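Local coordinates for octenoyl-CoA reductase/carboxylase (Streptomyces sp., PDB 4A0S), which catalyses the NADPH-dependent reductive carboxylation of 2-octenoyl-CoA, yielding an extender unit for the polyketide synthase that makes cinnabaramide, at residues Asp36-Val41 against Ala82-Ile87; Val41-Val46 against Ala396-Gln401; Leu28-Glu33 against Lys48-Gly53. All coordinates share one frame; numbering follows the deposited sequence.

Interaction 1 of 3, residues Asp36-Val41 against Ala82-Ile87; sequences DMFKGV and AMFEPI. With CO8 (octanoyl-coenzyme A), chain E.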
loop_
_atom_site.group_PDB
_atom_site.type_symbol
_atom_site.label_atom_id
_atom_site.label_comp_id
_atom_site.label_asym_id
_atom_site.label_seq_id
_atom_site.Cartn_x
_atom_site.Cartn_y
_atom_site.Cartn_z
ATOM N N ASP A 36 -44.167 -5.128 -3.520
ATOM C CA ASP A 36 -44.503 -4.605 -4.856
ATOM C C ASP A 36 -45.467 -3.428 -4.833
ATOM O O ASP A 36 -45.976 -3.040 -5.874
ATOM C CB ASP A 36 -45.088 -5.711 -5.749
ATOM C CG ASP A 36 -44.193 -6.935 -5.826
ATOM O OD1 ASP A 36 -42.971 -6.785 -6.087
ATOM O OD2 ASP A 36 -44.719 -8.051 -5.613
ATOM N N MET A 37 -45.706 -2.854 -3.654
ATOM C CA MET A 37 -46.741 -1.814 -3.502
ATOM C C MET A 37 -46.412 -0.495 -4.194
ATOM O O MET A 37 -47.287 0.355 -4.356
ATOM C CB MET A 37 -47.009 -1.540 -2.031
ATOM C CG MET A 37 -45.885 -0.781 -1.377
ATOM S SD MET A 37 -46.205 -0.476 0.340
ATOM C CE MET A 37 -47.482 0.777 0.214
ATOM N N PHE A 38 -45.144 -0.319 -4.562
ATOM C CA PHE A 38 -44.703 0.879 -5.262
ATOM C C PHE A 38 -44.487 0.642 -6.753
ATOM O O PHE A 38 -43.931 1.506 -7.454
ATOM C CB PHE A 38 -43.427 1.454 -4.635
ATOM C CG PHE A 38 -43.599 1.912 -3.213
ATOM C CD1 PHE A 38 -44.546 2.883 -2.884
ATOM C CD2 PHE A 38 -42.805 1.374 -2.204
ATOM C CE1 PHE A 38 -44.707 3.307 -1.562
ATOM C CE2 PHE A 38 -42.957 1.787 -0.877
ATOM C CZ PHE A 38 -43.903 2.756 -0.554
ATOM N N LYS A 39 -44.930 -0.505 -7.250
ATOM C CA LYS A 39 -44.849 -0.754 -8.675
ATOM C C LYS A 39 -45.470 0.443 -9.392
ATOM O O LYS A 39 -46.610 0.819 -9.120
ATOM C CB LYS A 39 -45.559 -2.056 -9.046
ATOM C CG LYS A 39 -45.499 -2.406 -10.532
ATOM C CD LYS A 39 -44.192 -3.091 -10.931
ATOM C CE LYS A 39 -44.402 -4.584 -11.187
ATOM N NZ LYS A 39 -44.264 -5.408 -9.952
ATOM N N GLY A 40 -44.685 1.060 -10.272
ATOM C CA GLY A 40 -45.106 2.243 -11.018
ATOM C C GLY A 40 -45.614 3.373 -10.146
ATOM O O GLY A 40 -46.627 4.003 -10.468
ATOM N N VAL A 41 -44.919 3.618 -9.038
ATOM C CA VAL A 41 -45.208 4.741 -8.142
ATOM C C VAL A 41 -43.992 5.663 -8.147
ATOM O O VAL A 41 -42.869 5.197 -7.953
ATOM C CB VAL A 41 -45.562 4.241 -6.720
ATOM C CG1 VAL A 41 -45.542 5.373 -5.687
ATOM C CG2 VAL A 41 -46.920 3.536 -6.739
ATOM N N ALA A 82 -37.477 0.868 2.720
ATOM C CA ALA A 82 -38.890 1.202 2.786
ATOM C C ALA A 82 -39.477 1.509 1.412
ATOM O O ALA A 82 -40.692 1.500 1.231
ATOM C CB ALA A 82 -39.104 2.349 3.724
ATOM N N MET A 83 -38.606 1.809 0.454
ATOM C CA MET A 83 -39.003 1.974 -0.941
ATOM C C MET A 83 -38.934 0.669 -1.735
ATOM O O MET A 83 -39.312 0.641 -2.913
ATOM C CB MET A 83 -38.094 2.992 -1.623
ATOM C CG MET A 83 -38.281 4.411 -1.166
ATOM S SD MET A 83 -37.015 5.492 -1.852
ATOM C CE MET A 83 -37.230 5.309 -3.597
ATOM N N PHE A 84 -38.435 -0.393 -1.097
ATOM C CA PHE A 84 -38.119 -1.668 -1.773
ATOM C C PHE A 84 -37.158 -1.503 -2.966
ATOM O O PHE A 84 -37.161 -2.291 -3.920
ATOM C CB PHE A 84 -39.398 -2.447 -2.126
ATOM C CG PHE A 84 -40.362 -2.579 -0.968
ATOM C CD1 PHE A 84 -40.152 -3.522 0.035
ATOM C CD2 PHE A 84 -41.485 -1.749 -0.876
ATOM C CE1 PHE A 84 -41.042 -3.640 1.119
ATOM C CE2 PHE A 84 -42.377 -1.859 0.201
ATOM C CZ PHE A 84 -42.154 -2.810 1.193
ATOM N N GLU A 85 -36.307 -0.484 -2.873
ATOM C CA GLU A 85 -35.308 -0.189 -3.895
ATOM C C GLU A 85 -33.858 -0.439 -3.446
ATOM O O GLU A 85 -33.544 -0.335 -2.262
ATOM C CB GLU A 85 -35.457 1.246 -4.365
ATOM C CG GLU A 85 -36.705 1.476 -5.166
ATOM C CD GLU A 85 -36.672 2.800 -5.877
ATOM O OE1 GLU A 85 -35.708 3.562 -5.659
ATOM O OE2 GLU A 85 -37.599 3.076 -6.663
ATOM N N PRO A 86 -32.981 -0.798 -4.399
ATOM C CA PRO A 86 -33.348 -1.107 -5.776
ATOM C C PRO A 86 -33.997 -2.481 -5.859
ATOM O O PRO A 86 -34.626 -2.813 -6.855
ATOM C CB PRO A 86 -32.001 -1.122 -6.494
ATOM C CG PRO A 86 -31.060 -1.580 -5.454
ATOM C CD PRO A 86 -31.525 -0.901 -4.196
ATOM N N ILE A 87 -33.828 -3.270 -4.804
ATOM C CA ILE A 87 -34.383 -4.605 -4.711
ATOM C C ILE A 87 -34.940 -4.744 -3.308
ATOM O O ILE A 87 -34.263 -4.387 -2.346
ATOM C CB ILE A 87 -33.294 -5.679 -4.899
ATOM C CG1 ILE A 87 -32.716 -5.645 -6.319
ATOM C CG2 ILE A 87 -33.836 -7.072 -4.528
ATOM C CD1 ILE A 87 -31.260 -6.059 -6.383
HETATM N N1A CO8 E . -38.655 -8.079 -6.229
HETATM C C2A CO8 E . -38.133 -9.230 -5.802
HETATM N N3A CO8 E . -36.917 -9.614 -6.174
HETATM C C4A CO8 E . -36.190 -8.825 -6.996
HETATM C C5A CO8 E . -36.695 -7.617 -7.461
HETATM C C6A CO8 E . -37.974 -7.248 -7.054
HETATM N N6A CO8 E . -38.501 -6.091 -7.467
HETATM N N7A CO8 E . -35.770 -7.055 -8.240
HETATM C C8A CO8 E . -34.720 -7.879 -8.271
HETATM N N9A CO8 E . -34.977 -8.958 -7.515
HETATM C C1B CO8 E . -34.108 -10.137 -7.252
HETATM C C2B CO8 E . -34.078 -11.082 -8.458
HETATM O O2B CO8 E . -34.078 -12.456 -8.007
HETATM C C3B CO8 E . -32.739 -10.712 -9.090
HETATM O O3B CO8 E . -32.218 -11.801 -9.839
HETATM P P3B CO8 E . -32.384 -11.692 -11.446
HETATM O O7A CO8 E . -33.088 -13.082 -11.922
HETATM O O8A CO8 E . -33.543 -10.581 -11.812
HETATM O O9A CO8 E . -31.107 -11.379 -12.118
HETATM C C4B CO8 E . -31.856 -10.406 -7.885
HETATM O O4B CO8 E . -32.732 -9.721 -6.978
HETATM C C5B CO8 E . -30.780 -9.363 -8.209
HETATM O O5B CO8 E . -30.069 -9.019 -7.002
HETATM P P1A CO8 E . -29.004 -10.086 -6.355
HETATM O O1A CO8 E . -28.390 -9.346 -5.005
HETATM O O2A CO8 E . -29.601 -11.403 -5.966
HETATM O O3A CO8 E . -27.871 -10.352 -7.518
HETATM P P2A CO8 E . -26.465 -9.552 -7.796
HETATM O O4A CO8 E . -26.287 -9.481 -9.381
HETATM O O5A CO8 E . -25.270 -10.154 -7.120
HETATM O O6A CO8 E . -26.707 -8.005 -7.331
HETATM C CBP CO8 E . -26.194 -5.877 -6.209
HETATM C CCP CO8 E . -25.673 -7.265 -6.651
HETATM C CDP CO8 E . -26.361 -5.051 -7.496
HETATM C CEP CO8 E . -25.107 -5.231 -5.350
HETATM C CAP CO8 E . -27.540 -6.038 -5.424
HETATM O OAP CO8 E . -27.467 -7.026 -4.346
HETATM C C9P CO8 E . -28.138 -4.703 -4.901
HETATM O O9P CO8 E . -28.681 -3.930 -5.700
HETATM N N8P CO8 E . -28.060 -4.478 -3.569
HETATM C C7P CO8 E . -28.673 -3.280 -2.921
HETATM C C6P CO8 E . -27.680 -2.139 -2.562
HETATM C C5P CO8 E . -28.337 -0.781 -2.909
HETATM O O5P CO8 E . -28.634 -0.526 -4.073
HETATM N N4P CO8 E . -28.723 0.056 -1.949
HETATM C C3P CO8 E . -28.373 0.100 -0.534
HETATM C C2P CO8 E . -27.522 1.377 -0.477
HETATM S S1P CO8 E . -25.835 1.047 0.157
HETATM C "C1'" CO8 E . -26.057 1.657 1.760
HETATM O "O1'" CO8 E . -26.879 2.550 2.038
HETATM C "C2'" CO8 E . -25.259 1.040 2.699
HETATM C "C3'" CO8 E . -25.261 1.382 4.032
HETATM C "C4'" CO8 E . -24.386 0.723 4.905
HETATM C "C5'" CO8 E . -23.784 -0.576 4.393
HETATM C "C6'" CO8 E . -23.015 -1.159 5.598
HETATM C "C7'" CO8 E . -22.170 -2.313 5.138
HETATM C "C8'" CO8 E . -21.535 -2.949 6.379
#
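Phe-38 and Phe-84 each set CG beside the backbone N and anti to the carbonyl carbon (chi1 -63° and -49°), which places each CG on the side of the other segment, where the two rings meet. They touch rim to rim, with Phe-38 CD2 3.6 Å from Phe-84 CD2. The ring centroids are 6.0 Å apart and the planes are inclined at 40°, so neither ring lies over the other. Phe-38 also sends its rim to the end of helix 76-82, where CE2 comes within 3.1 Å of Ala-82 O at the edge of the ring. Met-37 serves both aromatics: its CG lies 3.8 Å above the centre of the Phe-38 ring and 4.0 Å from Phe-84 CE2. Its SD is at the edge of the Phe-84 ring, 5.4 Å from the centroid, a Met-aromatic contact. Leu-30 and Phe-90 close in on the Phe-84 side chain from strand 24-31 and helix 89-97. Phe-84 takes positive phi as the chain leaves helix 76-82, and the chain then runs through the cis peptide before Pro-86 to the bound octanoyl-coenzyme A. There Ile-87 CD1 packs 3.3 Å from its O5B, and Pro-86 rests against O5P of the pantetheine arm. The arrangement is a Schellman motif at a helix C terminus, its positive-phi residue, Phe-84, packed on the 36-41 loop and its outgoing segment lining the acyl-CoA pocket.

Interaction 2 of 3, residues Val41-Val46 against Ala396-Gln401; sequences VADKDV and ACRVVQ
Arg-398 grips Asp-43 end-on with two nitrogens, NH1 to OD1 at 2.7 Å and NH2 to OD2 at 2.6 Å. Both bonds are nearly straight, each oxygen uses its syn lone pair, and the carboxylate and guanidinium planes lie only 7° apart. This bidentate pair belongs to a salt-bridge network that also takes in Asp-45, the N-cap residue of helix 46-49. Asp-45 comes over one face of the guanidinium rather than to its edge: its carboxylate is stacked on the group, with OD1 3.5 Å from Arg-398 NE and no N-H directed at it, so the attraction is one of charge alone. The other oxygen, OD2, is paired with Arg-47. A bend at chi2 (64°) puts Arg-398 CD 3.3 Å from Asp-45 OD1. Arg-398 NH1 also donates to Gln-401 OE1, at 2.9 Å, one helical turn further on. That oxygen accepts a second bond, from Val-46 N at 3.2 Å, and the two donors reach it from opposite faces of the amide plane. Gln-401 NE2 donates almost straight to Lys-44 O, 2.8 Å away and in the plane of the amide, although it stands well above the plane of the receiving carbonyl. With both ends engaged, the amide should be unable to turn easily. An alanine in place of Arg-398 would probably leave the carboxylate of Asp-43 without its cationic mate and Gln-401 OE1 with one donor fewer. Val-46 CG1 lies beside the Gln-401 amide, and further in the packing turns apolar, with Val-46 CG2 3.6 Å from Cys-397 CB.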
loop_
_atom_site.group_PDB
_atom_site.type_symbol
_atom_site.label_atom_id
_atom_site.label_comp_id
_atom_site.label_asym_id
_atom_site.label_seq_id
_atom_site.Cartn_x
_atom_site.Cartn_y
_atom_site.Cartn_z
ATOM N N VAL A 41 -44.919 3.618 -9.038
ATOM C CA VAL A 41 -45.208 4.741 -8.142
ATOM C C VAL A 41 -43.992 5.663 -8.147
ATOM O O VAL A 41 -42.869 5.197 -7.953
ATOM C CB VAL A 41 -45.562 4.241 -6.720
ATOM C CG1 VAL A 41 -45.542 5.373 -5.687
ATOM C CG2 VAL A 41 -46.920 3.536 -6.739
ATOM N N ALA A 42 -44.220 6.953 -8.407
ATOM C CA ALA A 42 -43.149 7.947 -8.563
ATOM C C ALA A 42 -42.448 8.272 -7.254
ATOM O O ALA A 42 -41.255 8.006 -7.101
ATOM C CB ALA A 42 -43.696 9.221 -9.193
ATOM N N ASP A 43 -43.194 8.857 -6.324
ATOM C CA ASP A 43 -42.691 9.137 -4.991
ATOM C C ASP A 43 -43.123 8.008 -4.066
ATOM O O ASP A 43 -44.261 7.972 -3.617
ATOM C CB ASP A 43 -43.212 10.492 -4.498
ATOM C CG ASP A 43 -42.957 10.729 -3.014
ATOM O OD1 ASP A 43 -42.061 10.083 -2.423
ATOM O OD2 ASP A 43 -43.665 11.576 -2.439
ATOM N N LYS A 44 -42.195 7.095 -3.797
ATOM C CA LYS A 44 -42.466 5.899 -2.994
ATOM C C LYS A 44 -42.369 6.213 -1.512
ATOM O O LYS A 44 -41.382 5.883 -0.839
ATOM C CB LYS A 44 -41.513 4.778 -3.389
ATOM C CG LYS A 44 -41.523 4.518 -4.885
ATOM C CD LYS A 44 -40.560 3.437 -5.293
ATOM C CE LYS A 44 -40.678 3.173 -6.790
ATOM N NZ LYS A 44 -39.963 1.914 -7.134
ATOM N N ASP A 45 -43.411 6.875 -1.027
ATOM C CA ASP A 45 -43.481 7.388 0.326
ATOM C C ASP A 45 -43.203 6.289 1.340
ATOM O O ASP A 45 -44.062 5.418 1.574
ATOM C CB ASP A 45 -44.875 7.993 0.559
ATOM C CG ASP A 45 -44.990 8.733 1.884
ATOM O OD1 ASP A 45 -44.102 8.578 2.739
ATOM O OD2 ASP A 45 -45.996 9.466 2.075
ATOM N N VAL A 46 -42.014 6.338 1.949
ATOM C CA VAL A 46 -41.613 5.300 2.913
ATOM C C VAL A 46 -42.650 5.129 4.002
ATOM O O VAL A 46 -42.717 4.084 4.636
ATOM C CB VAL A 46 -40.283 5.599 3.613
ATOM C CG1 VAL A 46 -39.175 5.683 2.607
ATOM C CG2 VAL A 46 -40.401 6.858 4.516
ATOM N N ALA A 396 -39.377 10.386 10.282
ATOM C CA ALA A 396 -37.927 10.574 10.277
ATOM C C ALA A 396 -37.359 10.065 8.967
ATOM O O ALA A 396 -36.587 10.746 8.309
ATOM C CB ALA A 396 -37.293 9.873 11.457
ATOM N N CYS A 397 -37.785 8.871 8.578
ATOM C CA CYS A 397 -37.387 8.261 7.319
ATOM C C CYS A 397 -37.800 9.097 6.110
ATOM O O CYS A 397 -36.993 9.359 5.212
ATOM C CB CYS A 397 -37.983 6.870 7.223
ATOM S SG CYS A 397 -37.111 5.838 6.085
ATOM N N ARG A 398 -39.060 9.531 6.110
ATOM C CA ARG A 398 -39.570 10.415 5.077
ATOM C C ARG A 398 -38.727 11.679 5.003
ATOM O O ARG A 398 -38.419 12.164 3.919
ATOM C CB ARG A 398 -41.028 10.767 5.390
ATOM C CG ARG A 398 -41.709 11.673 4.383
ATOM C CD ARG A 398 -41.825 10.989 3.041
ATOM N NE ARG A 398 -42.659 11.747 2.121
ATOM C CZ ARG A 398 -42.729 11.522 0.811
ATOM N NH1 ARG A 398 -41.997 10.563 0.254
ATOM N NH2 ARG A 398 -43.525 12.271 0.058
ATOM N N VAL A 399 -38.365 12.224 6.153
ATOM C CA VAL A 399 -37.534 13.426 6.177
ATOM C C VAL A 399 -36.272 13.200 5.357
ATOM O O VAL A 399 -35.958 13.988 4.475
ATOM C CB VAL A 399 -37.190 13.858 7.627
ATOM C CG1 VAL A 399 -35.938 14.740 7.650
ATOM C CG2 VAL A 399 -38.386 14.577 8.271
ATOM N N VAL A 400 -35.564 12.110 5.654
ATOM C CA VAL A 400 -34.357 11.750 4.920
ATOM C C VAL A 400 -34.659 11.451 3.461
ATOM O O VAL A 400 -33.948 11.903 2.578
ATOM C CB VAL A 400 -33.620 10.559 5.573
ATOM C CG1 VAL A 400 -32.454 10.071 4.667
ATOM C CG2 VAL A 400 -33.113 10.975 6.938
ATOM N N GLN A 401 -35.733 10.708 3.216
ATOM C CA GLN A 401 -36.173 10.472 1.845
ATOM C C GLN A 401 -36.350 11.764 1.054
ATOM O O GLN A 401 -35.947 11.848 -0.101
ATOM C CB GLN A 401 -37.463 9.669 1.805
ATOM C CG GLN A 401 -37.860 9.324 0.374
ATOM C CD GLN A 401 -39.101 8.495 0.315
ATOM O OE1 GLN A 401 -39.974 8.625 1.148
ATOM N NE2 GLN A 401 -39.191 7.638 -0.687
#

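Interaction 3 of 3, residues Leu28-Glu33 against Lys48-Gly53; sequences LHLRAE and KSLRLG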
loop_
_atom_site.group_PDB
_atom_site.type_symbol
_atom_site.label_atom_id
_atom_site.label_comp_id
_atom_site.label_asym_id
_atom_site.label_seq_id
_atom_site.Cartn_x
_atom_site.Cartn_y
_atom_site.Cartn_z
ATOM N N LEU A 28 -39.786 -0.897 13.989
ATOM C CA LEU A 28 -40.031 -0.310 12.697
ATOM C C LEU A 28 -39.674 -1.391 11.712
ATOM O O LEU A 28 -38.546 -1.881 11.711
ATOM C CB LEU A 28 -39.145 0.913 12.468
ATOM C CG LEU A 28 -39.527 1.737 11.237
ATOM C CD1 LEU A 28 -40.859 2.499 11.451
ATOM C CD2 LEU A 28 -38.392 2.670 10.884
ATOM N N HIS A 29 -40.640 -1.786 10.889
ATOM C CA HIS A 29 -40.388 -2.874 9.962
ATOM C C HIS A 29 -41.171 -2.744 8.688
ATOM O O HIS A 29 -42.099 -1.928 8.571
ATOM C CB HIS A 29 -40.708 -4.216 10.619
ATOM C CG HIS A 29 -42.153 -4.386 10.959
ATOM N ND1 HIS A 29 -42.718 -3.828 12.087
ATOM C CD2 HIS A 29 -43.148 -5.046 10.319
ATOM C CE1 HIS A 29 -44.003 -4.139 12.125
ATOM N NE2 HIS A 29 -44.289 -4.881 11.068
ATOM N N LEU A 30 -40.778 -3.572 7.733
ATOM C CA LEU A 30 -41.516 -3.725 6.503
ATOM C C LEU A 30 -42.157 -5.094 6.511
ATOM O O LEU A 30 -41.760 -5.983 7.288
ATOM C CB LEU A 30 -40.581 -3.584 5.316
ATOM C CG LEU A 30 -39.789 -2.274 5.276
ATOM C CD1 LEU A 30 -38.686 -2.449 4.270
ATOM C CD2 LEU A 30 -40.682 -1.090 4.938
ATOM N N ARG A 31 -43.140 -5.254 5.634
ATOM C CA ARG A 31 -43.884 -6.481 5.504
ATOM C C ARG A 31 -43.624 -7.036 4.115
ATOM O O ARG A 31 -43.692 -6.306 3.130
ATOM C CB ARG A 31 -45.378 -6.204 5.698
ATOM C CG ARG A 31 -45.754 -5.712 7.099
ATOM C CD ARG A 31 -45.696 -6.828 8.141
ATOM N NE ARG A 31 -46.678 -7.882 7.864
ATOM C CZ ARG A 31 -46.493 -9.177 8.119
ATOM N NH1 ARG A 31 -45.360 -9.600 8.662
ATOM N NH2 ARG A 31 -47.447 -10.053 7.822
ATOM N N ALA A 32 -43.299 -8.324 4.040
ATOM C CA ALA A 32 -42.990 -8.976 2.767
ATOM C C ALA A 32 -44.103 -8.800 1.743
ATOM O O ALA A 32 -43.829 -8.643 0.548
ATOM C CB ALA A 32 -42.697 -10.457 2.981
ATOM N N GLU A 33 -45.342 -8.828 2.226
ATOM C CA GLU A 33 -46.529 -8.674 1.387
ATOM C C GLU A 33 -46.554 -7.341 0.654
ATOM O O GLU A 33 -47.213 -7.225 -0.378
ATOM C CB GLU A 33 -47.801 -8.843 2.216
ATOM C CG GLU A 33 -47.818 -8.032 3.526
ATOM C CD GLU A 33 -49.071 -8.261 4.361
ATOM O OE1 GLU A 33 -50.185 -8.240 3.792
ATOM O OE2 GLU A 33 -48.941 -8.447 5.592
ATOM N N LYS A 48 -45.677 4.835 3.676
ATOM C CA LYS A 48 -46.733 3.923 3.233
ATOM C C LYS A 48 -46.349 2.458 3.454
ATOM O O LYS A 48 -47.213 1.582 3.563
ATOM C CB LYS A 48 -47.104 4.187 1.774
ATOM C CG LYS A 48 -47.659 5.573 1.552
ATOM C CD LYS A 48 -48.203 5.738 0.153
ATOM C CE LYS A 48 -48.907 7.084 -0.002
ATOM N NZ LYS A 48 -49.960 7.299 1.041
ATOM N N SER A 49 -45.048 2.205 3.557
ATOM C CA SER A 49 -44.534 0.854 3.733
ATOM C C SER A 49 -44.127 0.579 5.166
ATOM O O SER A 49 -44.371 -0.514 5.680
ATOM C CB SER A 49 -43.344 0.637 2.823
ATOM O OG SER A 49 -42.361 1.602 3.135
ATOM N N LEU A 50 -43.502 1.564 5.809
ATOM C CA LEU A 50 -43.046 1.411 7.187
ATOM C C LEU A 50 -44.180 1.063 8.133
ATOM O O LEU A 50 -45.245 1.676 8.081
ATOM C CB LEU A 50 -42.311 2.661 7.655
ATOM C CG LEU A 50 -40.909 2.769 7.043
ATOM C CD1 LEU A 50 -40.264 4.112 7.366
ATOM C CD2 LEU A 50 -39.999 1.610 7.494
ATOM N N ARG A 51 -43.956 0.049 8.962
ATOM C CA ARG A 51 -44.926 -0.382 9.966
ATOM C C ARG A 51 -44.257 -0.274 11.315
ATOM O O ARG A 51 -43.044 -0.469 11.419
ATOM C CB ARG A 51 -45.363 -1.834 9.755
ATOM C CG ARG A 51 -45.698 -2.232 8.313
ATOM C CD ARG A 51 -47.119 -1.871 7.897
ATOM N NE ARG A 51 -47.211 -1.713 6.441
ATOM C CZ ARG A 51 -48.247 -1.176 5.791
ATOM N NH1 ARG A 51 -49.309 -0.744 6.457
ATOM N NH2 ARG A 51 -48.221 -1.074 4.466
ATOM N N LEU A 52 -45.030 0.075 12.338
ATOM C CA LEU A 52 -44.518 0.009 13.690
ATOM C C LEU A 52 -45.430 -0.880 14.497
ATOM O O LEU A 52 -46.610 -0.580 14.673
ATOM C CB LEU A 52 -44.416 1.391 14.326
ATOM C CG LEU A 52 -43.689 1.439 15.668
ATOM C CD1 LEU A 52 -42.208 1.117 15.502
ATOM C CD2 LEU A 52 -43.864 2.839 16.267
ATOM N N GLY A 53 -44.867 -1.986 14.977
ATOM C CA GLY A 53 -45.627 -2.934 15.773
ATOM C C GLY A 53 -44.722 -4.014 16.320
ATOM O O GLY A 53 -43.506 -4.066 16.004
HETATM O O HOH W 1 -44.211 -3.034 4.532
#
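His-29 and Arg-51 form the hydrogen-bonded pair of a short antiparallel ladder, His-29 N to Arg-51 O at 2.8 Å and Arg-51 N to His-29 O at 2.7 Å, with Leu-28 and Leu-52 as the adjoining non-hydrogen-bonded pair. On the face that carries His-29 and Arg-51, the imidazole takes its CG between the backbone N and the carbonyl carbon (chi1 65°). Arg-51 CB then stands over one face of the ring, offset toward the rim, 3.7 Å from the centroid and 22° off the normal, a CH-pi contact. Gly-53 N lies in the ring plane at the edge, while ND1 is bonded to Ala-27 O. Arg-51 CG meets Arg-31 CG at 3.7 Å, the two side chains crossing at about a right angle with their guanidinium planes 89° apart. The like charges diverge to separate acids: Arg-31 makes a salt bridge with Glu-33, and Arg-51 one with Asp-34. As the ladder runs out, a water takes over, accepting from Arg-31 N at 2.7 Å and donating to Ser-49 O at 2.8 Å. Leu-28, Leu-30 and Leu-50 make the apolar side of the contact, where Leu-50 CD2 is 3.8 Å from Leu-28 CG and touches Leu-30 CD2 as well. Beyond them, helix 393-401 packs on Leu-28 and Leu-50 through Ala-393, Ala-394 and Cys-397, and helices 76-82 and 89-97 cover Leu-30. Strand 24-31 also pairs with strands 54-56 and 110-112, so that the 51-52 strand adds one antiparallel partner to this small sheet before the chain turns a corner at Gly-53.

In the fold
Strand 24-31 leads into a loop that ends at helix 46-49, and interaction 3 closes it by pairing the strand with 51-52 just after that helix. Within the loop, 36-41 meets the end of helix 76-82 in interaction 1, and 41-46 reaches helix 393-401, some 350 residues later, in interaction 2. Each contact crosses the other two along the chain; none nests. Interactions 1 and 2 share Val-41 and are joined by the Glu-85 to Lys-44 salt bridge. Ser-49 OG, probably hydrogen-bonded to Ala-82 O, connects interactions 1 and 3, while Leu-50 against Cys-397 connects 2 and 3. Together they tie the sheet built on strand 24-31 and the loop that follows it to the acyl-CoA pocket and to helix 393-401.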